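Local coordinates for alpha-11 giardin (Giardia intestinalis, PDB 2II2), which binds calcium as an annexin-family protein and probably takes part in parasite attachment and cytoskeletal rearrangement, at residues A[80-84]-A[100-104]. Numbering follows the deposited sequence.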
ATOM      1  N   ARG A  80      -7.300  -6.185  -0.387  1.00  9.69           N
ATOM      2  CA  ARG A  80      -7.098  -5.470   0.876  1.00  9.56           C
ATOM      3  C   ARG A  80      -7.497  -6.323   2.072  1.00  9.90           C
ATOM      4  O   ARG A  80      -6.773  -6.340   3.085  1.00  9.69           O
ATOM      5  CB  ARG A  80      -7.898  -4.174   0.882  1.00 10.27           C
ATOM      6  CG  ARG A  80      -7.365  -3.098  -0.070  1.00 11.15           C
ATOM      7  CD  ARG A  80      -8.138  -1.823   0.129  1.00 12.91           C
ATOM      8  NE  ARG A  80      -7.975  -0.931  -1.018  1.00 13.91           N
ATOM      9  CZ  ARG A  80      -7.419   0.281  -0.985  1.00 14.47           C
ATOM     10  NH1 ARG A  80      -6.943   0.814   0.139  1.00 14.79           N
ATOM     11  NH2 ARG A  80      -7.343   0.969  -2.109  1.00 13.33           N
ATOM     12  N   VAL A  81      -8.643  -7.007   1.989  1.00 10.37           N
ATOM     13  CA  VAL A  81      -9.048  -7.885   3.088  1.00 10.93           C
ATOM     14  C   VAL A  81      -7.971  -8.949   3.342  1.00 10.90           C
ATOM     15  O   VAL A  81      -7.570  -9.192   4.496  1.00 11.12           O
ATOM     16  CB  VAL A  81     -10.407  -8.549   2.781  1.00 11.13           C
ATOM     17  CG1 VAL A  81     -10.711  -9.677   3.779  1.00 12.19           C
ATOM     18  CG2 VAL A  81     -11.527  -7.516   2.783  1.00 11.65           C
ATOM     19  N   ASN A  82      -7.485  -9.564   2.271  1.00 11.30           N
ATOM     20  CA  ASN A  82      -6.455 -10.600   2.422  1.00 11.47           C
ATOM     21  C   ASN A  82      -5.180 -10.058   3.062  1.00 10.37           C
ATOM     22  O   ASN A  82      -4.585 -10.697   3.925  1.00 10.62           O
ATOM     23  CB  ASN A  82      -6.189 -11.315   1.093  1.00 12.35           C
ATOM     24  CG  ASN A  82      -7.421 -12.043   0.598  1.00 15.92           C
ATOM     25  OD1 ASN A  82      -8.335 -12.328   1.373  1.00 18.45           O
ATOM     26  ND2 ASN A  82      -7.469 -12.307  -0.685  1.00 17.89           N
ATOM     27  N   VAL A  83      -4.775  -8.865   2.667  1.00  9.83           N
ATOM     28  CA  VAL A  83      -3.579  -8.236   3.218  1.00  9.55           C
ATOM     29  C   VAL A  83      -3.759  -7.987   4.722  1.00  8.86           C
ATOM     30  O   VAL A  83      -2.844  -8.251   5.503  1.00  8.61           O
ATOM     31  CB  VAL A  83      -3.274  -6.912   2.473  1.00  9.29           C
ATOM     32  CG1 VAL A  83      -2.230  -6.088   3.238  1.00 10.28           C
ATOM     33  CG2 VAL A  83      -2.794  -7.199   1.045  1.00  9.53           C
ATOM     34  N   ILE A  84      -4.910  -7.450   5.150  1.00  9.16           N
ATOM     35  CA  ILE A  84      -5.131  -7.210   6.594  1.00 10.42           C
ATOM     36  C   ILE A  84      -5.081  -8.507   7.370  1.00  9.48           C
ATOM     37  O   ILE A  84      -4.427  -8.591   8.411  1.00  9.89           O
ATOM     38  CB  ILE A  84      -6.482  -6.508   6.901  1.00  9.97           C
ATOM     39  CG1 ILE A  84      -6.497  -5.106   6.302  1.00 12.40           C
ATOM     40  CG2 ILE A  84      -6.748  -6.443   8.418  1.00 12.18           C
ATOM     41  CD1 ILE A  84      -5.469  -4.173   6.888  1.00 14.97           C
ATOM     42  N   VAL A 100      -3.042  -0.445   3.586  1.00  7.37           N
ATOM     43  CA  VAL A 100      -4.445  -0.661   3.340  1.00  7.99           C
ATOM     44  C   VAL A 100      -5.351   0.444   3.855  1.00  7.63           C
ATOM     45  O   VAL A 100      -6.245   0.856   3.127  1.00  9.76           O
ATOM     46  CB  VAL A 100      -4.911  -2.022   3.884  1.00  8.77           C
ATOM     47  CG1 VAL A 100      -6.434  -2.141   3.867  1.00 10.46           C
ATOM     48  CG2 VAL A 100      -4.269  -3.135   3.072  1.00  9.84           C
ATOM     49  N   VAL A 101      -5.164   0.869   5.110  1.00  7.69           N
ATOM     50  CA  VAL A 101      -6.116   1.790   5.714  1.00  7.78           C
ATOM     51  C   VAL A 101      -5.755   3.250   5.547  1.00  7.33           C
ATOM     52  O   VAL A 101      -6.651   4.101   5.640  1.00  8.54           O
ATOM     53  CB  VAL A 101      -6.418   1.475   7.222  1.00  8.20           C
ATOM     54  CG1 VAL A 101      -6.868  -0.004   7.371  1.00  8.96           C
ATOM     55  CG2 VAL A 101      -5.256   1.798   8.150  1.00  9.77           C
ATOM     56  N   LEU A 102      -4.478   3.558   5.324  1.00  7.20           N
ATOM     57  CA  LEU A 102      -4.076   4.947   5.142  1.00  8.01           C
ATOM     58  C   LEU A 102      -4.257   5.415   3.701  1.00  8.36           C
ATOM     59  O   LEU A 102      -4.525   6.584   3.460  1.00 11.40           O
ATOM     60  CB  LEU A 102      -2.633   5.172   5.609  1.00  8.14           C
ATOM     61  CG  LEU A 102      -2.338   4.860   7.092  1.00  8.29           C
ATOM     62  CD1 LEU A 102      -0.931   5.216   7.399  1.00  8.85           C
ATOM     63  CD2 LEU A 102      -3.277   5.600   8.046  1.00  9.17           C
ATOM     64  N   ILE A 103      -4.109   4.518   2.748  1.00  8.22           N
ATOM     65  CA  ILE A 103      -4.226   4.885   1.347  1.00  8.81           C
ATOM     66  C   ILE A 103      -5.606   4.470   0.861  1.00  8.17           C
ATOM     67  O   ILE A 103      -5.780   3.473   0.142  1.00  9.30           O
ATOM     68  CB  ILE A 103      -3.077   4.295   0.497  1.00  7.69           C
ATOM     69  CG1 ILE A 103      -1.723   4.624   1.166  1.00  8.42           C
ATOM     70  CG2 ILE A 103      -3.117   4.877  -0.900  1.00  9.33           C
ATOM     71  CD1 ILE A 103      -0.546   4.067   0.412  1.00  9.93           C
ATOM     72  N   ALA A 104      -6.600   5.248   1.293  1.00  9.40           N
ATOM     73  CA  ALA A 104      -7.993   4.832   1.137  1.00  9.90           C
ATOM     74  C   ALA A 104      -8.909   6.016   1.281  1.00 10.54           C
ATOM     75  O   ALA A 104      -8.784   6.787   2.237  1.00 11.33           O
ATOM     76  CB  ALA A 104      -8.362   3.780   2.173  1.00 11.27           C
TER
HETATM   77  O   HOH W   1      -6.563   3.680  -2.506  1.00 11.85           O
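V100 packs against the side chains of V83, I84 and R80, three residues of one face of helix 76-89. Its CG2 meets CG1 of V83 at 3.6 Å. CD1 of I84 reaches CB of V100 at 3.7 Å. The other methyl, V100 CG1, lies anti to the backbone N (chi1 169°) and touches both the end of I84 and the R80 chain, with R80 CB 3.9 Å from that CG1. L112 of helix 106-120 also packs on V100.

Outward from these apolar groups, R80 runs extended from CG to NE past V100. This carries its guanidinium to a place near the C-terminal end of helix 94-102. There NH1 of R80 gives a nearly straight bond (178°) to O of I103, at 2.9 Å. The acceptor lies in the guanidinium plane, while the donor is tilted 34° from the carbonyl plane. A second, weak bond joins the same NH1 to O of V100 at 3.1 Å. Water 1 closes a small ring, accepting from R80 NH2 and donating to I103 O, each at 2.8 Å. Outside the two segments, N76 accepts from R80 NE, and E108 makes a long, weak ion pair with R80 NH2.

The contact is buried and joins helix 76-89 to the end of helix 94-102 within the all-helical annexin fold. One arginine thus bridges two backbone carbonyls in this region. The positive guanidinium probably gains from the negative end of the helix dipole, and its several bonds limit its rotation.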